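PDB 4UOP: lipoteichoic acid primase from Listeria monocytogenes, which belongs to the sulfatase family of the alkaline phosphatase-like fold and carries a bound magnesium ion in its extracellular catalytic domain. Local coordinates for residues 68-73 / 88-93; 95-100 / 303-308; 111-116 / 125-130. All blocks are in the same frame, centred on the assembly; numbering follows the deposited sequence.

Overall arrangement
Interactions 1 and 2 are neighbours, their centres about 10 Å apart, and both involve the region running from helix 84-89 into strand 94-100. They meet where Arg70 of interaction 1 bonds Asn97 of interaction 2. Interaction 3 lies on the opposite side of the chain's centre, about 25 Å between centres from either, and joins helix 107-117 to helix 127-130. Chemistry follows place. Interaction 1, partly buried, is a polar bridge from an arginine to a glutamine with one water. Interaction 2 is mostly buried and mixes leucine packing with a water bridge. In interaction 3, also buried, an indole face takes the weight and hydrogen bonds hold the surroundings.

Interaction 1 (68-73 / 88-93); sequences FQRNLT and GLQNET
The Arg70 guanidinium meets Gln90 at its edge: Gln90 OE1 and a bridging water both lie near its plane, while neither face is stacked by an atom of 68-73 or 88-93. The Gln90 amide is turned 71° from the guanidinium plane. Arg70 NH2 donates to Gln90 OE1 over 2.9 Å, fairly straight at the hydrogen, but approaches well above the carbonyl plane and not on a lone pair. The water accepts from Arg70 NH1 and donates to Gln90 OE1, the latter over 2.6 Å, so that NH1, CZ, NH2, OE1 and the water form a closed ring with the direct bond as one side.

The two side chains come from opposite directions, Gln90 extended beyond CG and Arg70 bent at its second torsion (chi2 51°). Within 68-73, Arg70 NH1 also donates to Thr73 OG1 at 2.9 Å, tilted out of the guanidinium plane. That hydroxyl donates in turn to Arg70 O at 2.9 Å, and this carbonyl takes Thr73 N as well, from the same face. NH2 has a further partner in Asn97 OD1 of strand 94-100, and Asn74 ND2 supplies a third donor to Gln90 OE1.

Gripped at both terminal nitrogens, the guanidinium is probably held against rotation; with no carboxylate among the partners named here, its charge is probably eased by the dipoles of neutral oxygens.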
ATOM      1  N   PHE B  68       7.374  12.899  14.489  1.00 17.11           N
ATOM      2  CA  PHE B  68       7.091  14.294  14.849  1.00 17.64           C
ATOM      3  C   PHE B  68       6.068  14.893  13.856  1.00 18.79           C
ATOM      4  O   PHE B  68       6.249  14.776  12.638  1.00 18.59           O
ATOM      5  CB  PHE B  68       8.361  15.148  14.810  1.00 17.78           C
ATOM      6  CG  PHE B  68       9.226  15.084  16.054  1.00 17.82           C
ATOM      7  CD1 PHE B  68       9.681  13.875  16.551  1.00 17.21           C
ATOM      8  CD2 PHE B  68       9.648  16.253  16.683  1.00 18.81           C
ATOM      9  CE1 PHE B  68      10.505  13.831  17.671  1.00 17.19           C
ATOM     10  CE2 PHE B  68      10.474  16.216  17.801  1.00 18.98           C
ATOM     11  CZ  PHE B  68      10.921  15.001  18.279  1.00 18.02           C
ATOM     12  N   GLN B  69       5.019  15.536  14.371  1.00 18.31           N
ATOM     13  CA  GLN B  69       4.040  16.239  13.530  1.00 17.18           C
ATOM     14  C   GLN B  69       3.826  17.638  14.072  1.00 17.44           C
ATOM     15  O   GLN B  69       3.808  17.860  15.285  1.00 16.71           O
ATOM     16  CB  GLN B  69       2.715  15.477  13.427  1.00 18.44           C
ATOM     17  CG  GLN B  69       2.014  15.213  14.751  1.00 18.31           C
ATOM     18  CD  GLN B  69       0.949  14.148  14.605  1.00 18.31           C
ATOM     19  OE1 GLN B  69       1.265  12.966  14.532  1.00 19.43           O
ATOM     20  NE2 GLN B  69      -0.324  14.564  14.546  1.00 17.87           N
ATOM     21  N   ARG B  70       3.646  18.585  13.164  1.00 15.88           N
ATOM     22  CA  ARG B  70       3.635  19.994  13.531  1.00 16.32           C
ATOM     23  C   ARG B  70       2.562  20.361  14.548  1.00 16.87           C
ATOM     24  O   ARG B  70       2.818  21.201  15.414  1.00 18.48           O
ATOM     25  CB  ARG B  70       3.518  20.889  12.294  1.00 16.54           C
ATOM     26  CG  ARG B  70       3.769  22.364  12.570  1.00 17.24           C
ATOM     27  CD  ARG B  70       5.068  22.583  13.316  1.00 19.07           C
ATOM     28  NE  ARG B  70       5.505  23.977  13.364  1.00 20.65           N
ATOM     29  CZ  ARG B  70       6.363  24.476  14.261  1.00 23.34           C
ATOM     30  NH1 ARG B  70       6.846  23.716  15.252  1.00 23.49           N
ATOM     31  NH2 ARG B  70       6.729  25.754  14.182  1.00 24.07           N
ATOM     32  N   ASN B  71       1.377  19.756  14.457  1.00 16.40           N
ATOM     33  CA  ASN B  71       0.292  20.095  15.397  1.00 17.36           C
ATOM     34  C   ASN B  71       0.466  19.480  16.792  1.00 18.73           C
ATOM     35  O   ASN B  71      -0.345  19.727  17.701  1.00 17.93           O
ATOM     36  CB  ASN B  71      -1.093  19.816  14.806  1.00 17.99           C
ATOM     37  CG  ASN B  71      -1.373  18.352  14.541  1.00 17.88           C
ATOM     38  OD1 ASN B  71      -0.686  17.452  15.017  1.00 18.66           O
ATOM     39  ND2 ASN B  71      -2.425  18.106  13.782  1.00 19.53           N
ATOM     40  N   LEU B  72       1.526  18.703  16.976  1.00 18.72           N
ATOM     41  CA  LEU B  72       1.927  18.265  18.322  1.00 19.79           C
ATOM     42  C   LEU B  72       3.363  18.675  18.647  1.00 20.78           C
ATOM     43  O   LEU B  72       4.103  17.937  19.280  1.00 25.31           O
ATOM     44  CB  LEU B  72       1.732  16.753  18.455  1.00 19.90           C
ATOM     45  CG  LEU B  72       0.284  16.271  18.295  1.00 20.38           C
ATOM     46  CD1 LEU B  72       0.232  14.756  18.240  1.00 20.33           C
ATOM     47  CD2 LEU B  72      -0.604  16.780  19.428  1.00 21.94           C
ATOM     48  N   THR B  73       3.767  19.839  18.166  1.00 20.22           N
ATOM     49  CA  THR B  73       5.002  20.467  18.574  1.00 21.20           C
ATOM     50  C   THR B  73       4.654  21.843  19.098  1.00 22.09           C
ATOM     51  O   THR B  73       3.551  22.339  18.869  1.00 21.52           O
ATOM     52  CB  THR B  73       6.015  20.600  17.425  1.00 21.96           C
ATOM     53  OG1 THR B  73       5.487  21.479  16.428  1.00 22.37           O
ATOM     54  CG2 THR B  73       6.336  19.241  16.818  1.00 22.02           C
ATOM     55  N   GLY B  88      12.892  26.761  20.463  1.00 23.78           N
ATOM     56  CA  GLY B  88      14.046  27.658  20.511  1.00 24.11           C
ATOM     57  C   GLY B  88      14.653  27.923  19.141  1.00 24.50           C
ATOM     58  O   GLY B  88      15.127  29.026  18.876  1.00 26.45           O
ATOM     59  N   LEU B  89      14.636  26.926  18.260  1.00 24.24           N
ATOM     60  CA  LEU B  89      15.174  27.104  16.895  1.00 25.40           C
ATOM     61  C   LEU B  89      14.389  28.087  16.035  1.00 25.87           C
ATOM     62  O   LEU B  89      14.936  28.616  15.065  1.00 26.83           O
ATOM     63  CB  LEU B  89      15.214  25.772  16.148  1.00 25.36           C
ATOM     64  CG  LEU B  89      16.273  24.766  16.569  1.00 26.89           C
ATOM     65  CD1 LEU B  89      16.005  23.452  15.850  1.00 27.37           C
ATOM     66  CD2 LEU B  89      17.671  25.276  16.279  1.00 27.66           C
ATOM     67  N   GLN B  90      13.120  28.313  16.355  1.00 25.81           N
ATOM     68  CA  GLN B  90      12.285  29.237  15.572  1.00 28.75           C
ATOM     69  C   GLN B  90      12.885  30.634  15.433  1.00 31.71           C
ATOM     70  O   GLN B  90      12.721  31.264  14.392  1.00 31.20           O
ATOM     71  CB  GLN B  90      10.871  29.325  16.145  1.00 30.02           C
ATOM     72  CG  GLN B  90      10.061  28.064  15.888  1.00 29.83           C
ATOM     73  CD  GLN B  90       8.610  28.131  16.334  1.00 29.78           C
ATOM     74  OE1 GLN B  90       7.956  27.103  16.446  1.00 30.60           O
ATOM     75  NE2 GLN B  90       8.092  29.332  16.546  1.00 31.04           N
ATOM     76  N   ASN B  91      13.592  31.101  16.459  1.00 32.22           N
ATOM     77  CA  ASN B  91      14.241  32.417  16.427  1.00 36.50           C
ATOM     78  C   ASN B  91      15.492  32.487  15.576  1.00 35.55           C
ATOM     79  O   ASN B  91      15.939  33.580  15.242  1.00 36.75           O
ATOM     80  CB  ASN B  91      14.618  32.871  17.844  1.00 39.37           C
ATOM     81  CG  ASN B  91      13.417  33.299  18.655  1.00 44.20           C
ATOM     82  OD1 ASN B  91      12.411  33.751  18.108  1.00 48.45           O
ATOM     83  ND2 ASN B  91      13.509  33.148  19.976  1.00 49.18           N
ATOM     84  N   GLU B  92      16.091  31.345  15.258  1.00 33.49           N
ATOM     85  CA  GLU B  92      17.380  31.345  14.561  1.00 33.23           C
ATOM     86  C   GLU B  92      17.414  30.494  13.290  1.00 28.72           C
ATOM     87  O   GLU B  92      18.490  30.232  12.764  1.00 29.14           O
ATOM     88  CB  GLU B  92      18.494  30.910  15.519  1.00 35.99           C
ATOM     89  CG  GLU B  92      18.342  29.516  16.093  1.00 38.54           C
ATOM     90  CD  GLU B  92      19.510  29.117  16.991  1.00 42.05           C
ATOM     91  OE1 GLU B  92      20.636  28.918  16.491  1.00 42.91           O
ATOM     92  OE2 GLU B  92      19.298  28.978  18.209  1.00 46.18           O
ATOM     93  N   THR B  93      16.255  30.083  12.789  1.00 24.47           N
ATOM     94  CA  THR B  93      16.199  29.290  11.556  1.00 22.98           C
ATOM     95  C   THR B  93      15.125  29.804  10.617  1.00 21.22           C
ATOM     96  O   THR B  93      14.296  30.642  10.983  1.00 20.76           O
ATOM     97  CB  THR B  93      15.846  27.816  11.865  1.00 22.94           C
ATOM     98  OG1 THR B  93      14.569  27.763  12.503  1.00 22.20           O
ATOM     99  CG2 THR B  93      16.876  27.194  12.745  1.00 23.36           C
TER
HETATM  100  O   HOH W   1       8.625  24.678  17.263  1.00 24.39           O

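Interaction 2 (95-100 / 303-308); sequences YSNQFF and RSTQLK
Leu307 makes the buried end of this contact, sending one methyl to each of two residues of 95-100. Its CD1 sits at the edge of the buried Phe100 ring, near the ring plane, 3.9 Å from CZ, with the two side chains coming from opposite directions. Its CD2 lies 3.7 Å from Gln98 NE2, against the end of an extended chain that crosses the leucine obliquely; NE2 itself makes a weak hydrogen bond to Asn385 O. Phe100 leans on Tyr315 of helix 312-315 too, and its ring stacks with that of Phe383.

Strand 94-100, part of the central mixed sheet of this alkaline phosphatase-like fold, is interrupted here. Ser96 OG accepts from Gln98 N at 2.9 Å, an ST turn, and at this break the side chain of Asn97 points toward the 303-308 loop. Backbone bonds from Ser96 and Phe99 to the neighbouring strand 319-322 and its approach hold the strand to the sheet on both sides of the turn.

The other end is more open and more polar, though its atoms approach just as closely. Asn97 and Thr305 cross at about a right angle, with Thr305 CG2 3.6 Å from Asn97 ND2. Asn97 OD1 is taken by Arg70. Between the backbones a water donates to Asn97 O at 2.9 Å and to Thr305 O at 2.8 Å. Thr305 is partly exposed, and its hydroxyl, like that of exposed Ser304, bonds a pentaethylene glycol molecule probably left from crystallisation.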
ATOM      1  N   TYR B  95      11.910  28.237   9.144  1.00 19.77           N
ATOM      2  CA  TYR B  95      11.079  27.097   9.507  1.00 20.31           C
ATOM      3  C   TYR B  95       9.725  27.227   8.843  1.00 19.53           C
ATOM      4  O   TYR B  95       9.346  28.312   8.383  1.00 19.86           O
ATOM      5  CB  TYR B  95      10.956  26.986  11.031  1.00 20.33           C
ATOM      6  CG  TYR B  95      10.157  28.095  11.662  1.00 22.21           C
ATOM      7  CD1 TYR B  95      10.745  29.312  11.985  1.00 22.58           C
ATOM      8  CD2 TYR B  95       8.790  27.942  11.882  1.00 23.94           C
ATOM      9  CE1 TYR B  95       9.995  30.341  12.546  1.00 25.00           C
ATOM     10  CE2 TYR B  95       8.033  28.953  12.429  1.00 24.66           C
ATOM     11  CZ  TYR B  95       8.638  30.147  12.767  1.00 25.60           C
ATOM     12  OH  TYR B  95       7.856  31.130  13.309  1.00 27.56           O
ATOM     13  N   SER B  96       9.007  26.113   8.773  1.00 18.41           N
ATOM     14  CA  SER B  96       7.718  26.080   8.109  1.00 19.05           C
ATOM     15  C   SER B  96       6.625  25.510   8.974  1.00 19.36           C
ATOM     16  O   SER B  96       6.815  24.496   9.636  1.00 19.57           O
ATOM     17  CB  SER B  96       7.792  25.237   6.852  1.00 19.09           C
ATOM     18  OG  SER B  96       6.517  25.119   6.267  1.00 20.47           O
ATOM     19  N   ASN B  97       5.471  26.166   8.940  1.00 19.30           N
ATOM     20  CA  ASN B  97       4.240  25.658   9.556  1.00 20.33           C
ATOM     21  C   ASN B  97       3.309  25.011   8.546  1.00 20.63           C
ATOM     22  O   ASN B  97       2.182  24.664   8.882  1.00 21.47           O
ATOM     23  CB  ASN B  97       3.507  26.790  10.280  1.00 21.36           C
ATOM     24  CG  ASN B  97       4.293  27.331  11.441  1.00 22.23           C
ATOM     25  OD1 ASN B  97       4.996  26.584  12.124  1.00 22.85           O
ATOM     26  ND2 ASN B  97       4.204  28.634  11.660  1.00 22.98           N
ATOM     27  N   GLN B  98       3.778  24.870   7.306  1.00 21.21           N
ATOM     28  CA  GLN B  98       3.021  24.212   6.244  1.00 21.80           C
ATOM     29  C   GLN B  98       3.957  23.369   5.397  1.00 19.74           C
ATOM     30  O   GLN B  98       4.139  23.586   4.191  1.00 19.93           O
ATOM     31  CB  GLN B  98       2.302  25.232   5.366  1.00 25.10           C
ATOM     32  CG  GLN B  98       1.215  26.015   6.056  1.00 29.42           C
ATOM     33  CD  GLN B  98       0.455  26.920   5.096  1.00 32.49           C
ATOM     34  OE1 GLN B  98       1.020  27.455   4.143  1.00 36.37           O
ATOM     35  NE2 GLN B  98      -0.824  27.120   5.370  1.00 36.13           N
ATOM     36  N   PHE B  99       4.609  22.425   6.051  1.00 18.48           N
ATOM     37  CA  PHE B  99       5.500  21.515   5.375  1.00 17.56           C
ATOM     38  C   PHE B  99       4.911  20.135   5.536  1.00 17.40           C
ATOM     39  O   PHE B  99       4.522  19.754   6.646  1.00 16.45           O
ATOM     40  CB  PHE B  99       6.899  21.605   5.972  1.00 18.55           C
ATOM     41  CG  PHE B  99       7.953  20.985   5.120  1.00 19.73           C
ATOM     42  CD1 PHE B  99       8.582  21.731   4.129  1.00 21.41           C
ATOM     43  CD2 PHE B  99       8.310  19.661   5.281  1.00 20.97           C
ATOM     44  CE1 PHE B  99       9.539  21.158   3.317  1.00 20.85           C
ATOM     45  CE2 PHE B  99       9.293  19.086   4.477  1.00 21.26           C
ATOM     46  CZ  PHE B  99       9.893  19.838   3.485  1.00 20.89           C
ATOM     47  N   PHE B 100       4.814  19.386   4.438  1.00 16.55           N
ATOM     48  CA  PHE B 100       4.023  18.155   4.436  1.00 16.71           C
ATOM     49  C   PHE B 100       4.807  16.883   4.176  1.00 17.19           C
ATOM     50  O   PHE B 100       5.776  16.876   3.427  1.00 16.80           O
ATOM     51  CB  PHE B 100       2.925  18.245   3.387  1.00 17.07           C
ATOM     52  CG  PHE B 100       1.960  19.355   3.618  1.00 17.41           C
ATOM     53  CD1 PHE B 100       0.896  19.195   4.502  1.00 17.66           C
ATOM     54  CD2 PHE B 100       2.112  20.581   2.970  1.00 17.65           C
ATOM     55  CE1 PHE B 100      -0.014  20.219   4.698  1.00 17.92           C
ATOM     56  CE2 PHE B 100       1.203  21.605   3.176  1.00 17.81           C
ATOM     57  CZ  PHE B 100       0.150  21.429   4.042  1.00 17.66           C
ATOM     58  N   ARG B 303      -3.310  24.454  17.990  1.00 24.67           N
ATOM     59  CA  ARG B 303      -4.230  25.016  17.002  1.00 25.08           C
ATOM     60  C   ARG B 303      -3.714  26.310  16.408  1.00 25.10           C
ATOM     61  O   ARG B 303      -4.393  26.930  15.587  1.00 26.24           O
ATOM     62  CB  ARG B 303      -5.591  25.288  17.652  1.00 26.63           C
ATOM     63  CG  ARG B 303      -6.237  24.073  18.301  1.00 27.01           C
ATOM     64  CD  ARG B 303      -6.395  22.931  17.315  1.00 27.75           C
ATOM     65  NE  ARG B 303      -7.159  21.825  17.883  1.00 28.17           N
ATOM     66  CZ  ARG B 303      -7.402  20.670  17.271  1.00 28.64           C
ATOM     67  NH1 ARG B 303      -6.937  20.451  16.046  1.00 29.06           N
ATOM     68  NH2 ARG B 303      -8.097  19.717  17.892  1.00 29.40           N
ATOM     69  N   SER B 304      -2.517  26.731  16.796  1.00 24.96           N
ATOM     70  CA  SER B 304      -2.051  28.081  16.452  1.00 25.90           C
ATOM     71  C   SER B 304      -1.845  28.271  14.946  1.00 26.14           C
ATOM     72  O   SER B 304      -1.988  29.382  14.441  1.00 27.38           O
ATOM     73  CB  SER B 304      -0.778  28.427  17.223  1.00 27.74           C
ATOM     74  OG  SER B 304       0.311  27.618  16.810  1.00 30.25           O
ATOM     75  N   THR B 305      -1.504  27.205  14.231  1.00 23.52           N
ATOM     76  CA  THR B 305      -1.405  27.287  12.759  1.00 23.91           C
ATOM     77  C   THR B 305      -2.239  26.198  12.108  1.00 22.83           C
ATOM     78  O   THR B 305      -1.914  25.697  11.033  1.00 22.65           O
ATOM     79  CB  THR B 305       0.066  27.249  12.290  1.00 25.13           C
ATOM     80  OG1 THR B 305       0.734  26.085  12.814  1.00 24.81           O
ATOM     81  CG2 THR B 305       0.795  28.502  12.744  1.00 25.80           C
ATOM     82  N   GLN B 306      -3.357  25.871  12.755  1.00 22.69           N
ATOM     83  CA  GLN B 306      -4.253  24.823  12.321  1.00 21.55           C
ATOM     84  C   GLN B 306      -4.718  25.038  10.895  1.00 22.03           C
ATOM     85  O   GLN B 306      -5.077  26.157  10.502  1.00 21.59           O
ATOM     86  CB  GLN B 306      -5.476  24.776  13.247  1.00 22.43           C
ATOM     87  CG  GLN B 306      -6.557  23.788  12.861  1.00 23.17           C
ATOM     88  CD  GLN B 306      -7.739  23.793  13.835  1.00 24.12           C
ATOM     89  OE1 GLN B 306      -7.915  24.731  14.606  1.00 25.94           O
ATOM     90  NE2 GLN B 306      -8.539  22.748  13.799  1.00 24.58           N
ATOM     91  N   LEU B 307      -4.732  23.951  10.139  1.00 21.53           N
ATOM     92  CA  LEU B 307      -5.446  23.903   8.882  1.00 22.26           C
ATOM     93  C   LEU B 307      -6.776  23.190   9.147  1.00 23.30           C
ATOM     94  O   LEU B 307      -6.812  22.048   9.636  1.00 22.05           O
ATOM     95  CB  LEU B 307      -4.633  23.156   7.831  1.00 21.97           C
ATOM     96  CG  LEU B 307      -3.158  23.530   7.688  1.00 22.04           C
ATOM     97  CD1 LEU B 307      -2.536  22.731   6.556  1.00 22.16           C
ATOM     98  CD2 LEU B 307      -2.935  25.022   7.498  1.00 22.03           C
ATOM     99  N   LYS B 308      -7.875  23.859   8.839  1.00 23.47           N
ATOM    100  CA  LYS B 308      -9.190  23.285   9.078  1.00 24.79           C
ATOM    101  C   LYS B 308      -9.603  22.451   7.880  1.00 26.34           C
ATOM    102  O   LYS B 308     -10.649  22.683   7.268  1.00 25.94           O
ATOM    103  CB  LYS B 308     -10.217  24.382   9.397  1.00 26.28           C
ATOM    104  CG  LYS B 308      -9.941  25.082  10.714  1.00 28.20           C
ATOM    105  CD  LYS B 308     -11.045  26.072  11.065  1.00 31.08           C
ATOM    106  CE  LYS B 308     -10.591  27.080  12.111  1.00 34.47           C
ATOM    107  NZ  LYS B 308     -11.667  28.063  12.430  1.00 37.24           N
TER
HETATM  108  O   HOH W   2      -0.162  26.303   8.968  1.00 25.98           O

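Interaction 3 (111-116 / 125-130); sequences AEWSVY and YTNTQT
Trp113 and Asn127 carry the contact through a CH-pi interaction. Asn127 CB stands over the six-membered ring of the indole, 3.5 Å from its centroid and only 8° off the ring normal. The indole reaches out with CG anti to the backbone N (chi1 177°), which swings its face toward the short helix 127-130. From CB the asparagine side chain continues across the same face toward the pyrrole part, placing ND2 3.4 Å from Trp113 NE1. Both are donors, so this is a packing contact, with the amide plane turned 62° from the ring.

Van der Waals packing adds a second residue. Thr128 CG2 comes within 4.2 Å of Trp113 CE3, at the benzo side of the indole, and the threonine also rests on Phe166 of helix 163-169.

Hydrogen bonds fix the partners rather than bridge the two segments. Thr128 OG1 bonds Tyr161 O, and Trp113 NE1 has a weak bond to Thr119 OG1. Within helix 107-117, Tyr116 OH donates over 2.7 Å to Glu112 OE1, which accepts on its anti lone pair, away from the other carboxylate oxygen. Tyr167 OH shares OE1, and Arg163 forms a salt bridge to OE2, so this buried carboxylate is gripped at both oxygens and its charge is probably well compensated. The Tyr116 ring lies with one face against Glu112 O of the preceding turn.

Tyr125 packs on Lys289 and Gln129 on Gln292, both of the second subunit. With the Thr128 side chain about 12 Å from the magnesium ion, the indole face thus packs a single-turn helix onto helix 107-117, whose Thr108 is a ligand in the metal site of this sulfatase-family fold.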
ATOM      1  N   ALA B 111       9.769   8.410   3.410  1.00 17.30           N
ATOM      2  CA  ALA B 111      10.309   9.720   3.723  1.00 17.30           C
ATOM      3  C   ALA B 111      11.741   9.831   3.229  1.00 17.27           C
ATOM      4  O   ALA B 111      12.103  10.795   2.553  1.00 16.42           O
ATOM      5  CB  ALA B 111      10.226   9.986   5.212  1.00 17.02           C
ATOM      6  N   GLU B 112      12.564   8.833   3.560  1.00 17.43           N
ATOM      7  CA  GLU B 112      13.938   8.801   3.108  1.00 17.36           C
ATOM      8  C   GLU B 112      13.990   8.823   1.586  1.00 17.06           C
ATOM      9  O   GLU B 112      14.788   9.564   1.011  1.00 16.22           O
ATOM     10  CB  GLU B 112      14.639   7.557   3.628  1.00 18.17           C
ATOM     11  CG  GLU B 112      14.880   7.553   5.139  1.00 19.53           C
ATOM     12  CD  GLU B 112      15.775   6.396   5.547  1.00 21.26           C
ATOM     13  OE1 GLU B 112      16.987   6.476   5.288  1.00 21.57           O
ATOM     14  OE2 GLU B 112      15.248   5.402   6.103  1.00 23.73           O
ATOM     15  N   TRP B 113      13.159   7.996   0.951  1.00 17.49           N
ATOM     16  CA  TRP B 113      13.090   7.950  -0.515  1.00 18.02           C
ATOM     17  C   TRP B 113      12.860   9.339  -1.112  1.00 18.81           C
ATOM     18  O   TRP B 113      13.560   9.755  -2.066  1.00 18.71           O
ATOM     19  CB  TRP B 113      11.983   6.987  -0.982  1.00 18.29           C
ATOM     20  CG  TRP B 113      11.852   6.976  -2.472  1.00 18.45           C
ATOM     21  CD1 TRP B 113      11.082   7.797  -3.229  1.00 19.47           C
ATOM     22  CD2 TRP B 113      12.576   6.152  -3.391  1.00 18.95           C
ATOM     23  NE1 TRP B 113      11.262   7.527  -4.566  1.00 18.49           N
ATOM     24  CE2 TRP B 113      12.172   6.518  -4.692  1.00 18.86           C
ATOM     25  CE3 TRP B 113      13.513   5.129  -3.242  1.00 19.41           C
ATOM     26  CZ2 TRP B 113      12.682   5.901  -5.832  1.00 20.08           C
ATOM     27  CZ3 TRP B 113      14.016   4.517  -4.377  1.00 19.99           C
ATOM     28  CH2 TRP B 113      13.596   4.899  -5.648  1.00 19.39           C
ATOM     29  N   SER B 114      11.839  10.016  -0.592  1.00 18.24           N
ATOM     30  CA  SER B 114      11.438  11.345  -1.052  1.00 19.19           C
ATOM     31  C   SER B 114      12.567  12.352  -0.906  1.00 18.22           C
ATOM     32  O   SER B 114      12.869  13.114  -1.823  1.00 17.91           O
ATOM     33  CB  SER B 114      10.221  11.830  -0.250  1.00 19.02           C
ATOM     34  OG  SER B 114       9.074  11.104  -0.595  1.00 20.78           O
ATOM     35  N   VAL B 115      13.209  12.331   0.250  1.00 17.99           N
ATOM     36  CA  VAL B 115      14.270  13.276   0.527  1.00 18.49           C
ATOM     37  C   VAL B 115      15.516  13.021  -0.330  1.00 18.58           C
ATOM     38  O   VAL B 115      16.060  13.959  -0.934  1.00 19.59           O
ATOM     39  CB  VAL B 115      14.596  13.296   2.035  1.00 18.50           C
ATOM     40  CG1 VAL B 115      15.799  14.176   2.324  1.00 19.06           C
ATOM     41  CG2 VAL B 115      13.371  13.783   2.801  1.00 18.78           C
ATOM     42  N   TYR B 116      15.959  11.774  -0.422  1.00 17.23           N
ATOM     43  CA  TYR B 116      17.196  11.490  -1.155  1.00 17.10           C
ATOM     44  C   TYR B 116      17.041  11.644  -2.680  1.00 17.46           C
ATOM     45  O   TYR B 116      17.990  12.062  -3.340  1.00 17.06           O
ATOM     46  CB  TYR B 116      17.732  10.089  -0.867  1.00 17.71           C
ATOM     47  CG  TYR B 116      17.925   9.744   0.596  1.00 18.47           C
ATOM     48  CD1 TYR B 116      18.233  10.709   1.528  1.00 19.63           C
ATOM     49  CD2 TYR B 116      17.809   8.427   1.030  1.00 19.34           C
ATOM     50  CE1 TYR B 116      18.395  10.377   2.866  1.00 20.68           C
ATOM     51  CE2 TYR B 116      17.967   8.088   2.355  1.00 20.16           C
ATOM     52  CZ  TYR B 116      18.251   9.065   3.271  1.00 20.88           C
ATOM     53  OH  TYR B 116      18.392   8.729   4.605  1.00 24.00           O
ATOM     54  N   TYR B 125       4.344  -0.065  -4.677  1.00 43.49           N
ATOM     55  CA  TYR B 125       5.563  -0.652  -4.082  1.00 40.40           C
ATOM     56  C   TYR B 125       6.100   0.092  -2.849  1.00 34.55           C
ATOM     57  O   TYR B 125       5.706   1.217  -2.567  1.00 33.91           O
ATOM     58  CB  TYR B 125       6.703  -0.641  -5.108  1.00 42.89           C
ATOM     59  CG  TYR B 125       6.429  -1.318  -6.427  1.00 45.46           C
ATOM     60  CD1 TYR B 125       6.307  -2.702  -6.513  1.00 48.25           C
ATOM     61  CD2 TYR B 125       6.334  -0.573  -7.605  1.00 47.39           C
ATOM     62  CE1 TYR B 125       6.073  -3.324  -7.732  1.00 49.36           C
ATOM     63  CE2 TYR B 125       6.104  -1.186  -8.827  1.00 50.45           C
ATOM     64  CZ  TYR B 125       5.973  -2.561  -8.883  1.00 51.20           C
ATOM     65  OH  TYR B 125       5.747  -3.170 -10.093  1.00 55.41           O
ATOM     66  N   THR B 126       7.000  -0.569  -2.123  1.00 30.96           N
ATOM     67  CA  THR B 126       7.973   0.111  -1.264  1.00 27.84           C
ATOM     68  C   THR B 126       9.215   0.314  -2.127  1.00 25.95           C
ATOM     69  O   THR B 126       9.911  -0.651  -2.466  1.00 24.66           O
ATOM     70  CB  THR B 126       8.303  -0.703   0.006  1.00 28.44           C
ATOM     71  OG1 THR B 126       7.138  -0.764   0.831  1.00 30.67           O
ATOM     72  CG2 THR B 126       9.404  -0.058   0.801  1.00 28.83           C
ATOM     73  N   ASN B 127       9.481   1.559  -2.502  1.00 24.86           N
ATOM     74  CA  ASN B 127      10.522   1.845  -3.485  1.00 25.39           C
ATOM     75  C   ASN B 127      11.908   1.437  -3.026  1.00 23.78           C
ATOM     76  O   ASN B 127      12.730   1.033  -3.846  1.00 23.77           O
ATOM     77  CB  ASN B 127      10.493   3.322  -3.924  1.00 25.86           C
ATOM     78  CG  ASN B 127       9.411   3.597  -4.951  1.00 28.25           C
ATOM     79  OD1 ASN B 127       8.759   2.675  -5.445  1.00 31.40           O
ATOM     80  ND2 ASN B 127       9.202   4.855  -5.265  1.00 28.80           N
ATOM     81  N   THR B 128      12.174   1.528  -1.721  1.00 21.77           N
ATOM     82  CA  THR B 128      13.490   1.155  -1.228  1.00 22.31           C
ATOM     83  C   THR B 128      13.726  -0.347  -1.423  1.00 22.54           C
ATOM     84  O   THR B 128      14.864  -0.769  -1.559  1.00 21.19           O
ATOM     85  CB  THR B 128      13.717   1.554   0.251  1.00 22.49           C
ATOM     86  OG1 THR B 128      12.766   0.901   1.092  1.00 22.67           O
ATOM     87  CG2 THR B 128      13.607   3.066   0.415  1.00 22.45           C
ATOM     88  N   GLN B 129      12.649  -1.132  -1.435  1.00 23.51           N
ATOM     89  CA  GLN B 129      12.725  -2.574  -1.708  1.00 26.93           C
ATOM     90  C   GLN B 129      12.835  -2.814  -3.202  1.00 26.94           C
ATOM     91  O   GLN B 129      13.797  -3.396  -3.674  1.00 30.15           O
ATOM     92  CB  GLN B 129      11.474  -3.289  -1.197  1.00 28.98           C
ATOM     93  CG  GLN B 129      11.365  -3.329   0.319  1.00 32.36           C
ATOM     94  CD  GLN B 129      12.041  -4.537   0.937  1.00 33.98           C
ATOM     95  OE1 GLN B 129      12.735  -5.309   0.258  1.00 34.42           O
ATOM     96  NE2 GLN B 129      11.837  -4.712   2.236  1.00 34.98           N
ATOM     97  N   THR B 130      11.844  -2.344  -3.937  1.00 27.85           N
ATOM     98  CA  THR B 130      11.726  -2.639  -5.365  1.00 27.80           C
ATOM     99  C   THR B 130      12.862  -2.073  -6.212  1.00 28.98           C
ATOM    100  O   THR B 130      13.242  -2.684  -7.222  1.00 27.27           O
ATOM    101  CB  THR B 130      10.379  -2.128  -5.895  1.00 29.80           C
ATOM    102  OG1 THR B 130       9.331  -2.695  -5.103  1.00 32.63           O
ATOM    103  CG2 THR B 130      10.165  -2.511  -7.370  1.00 29.77           C
TER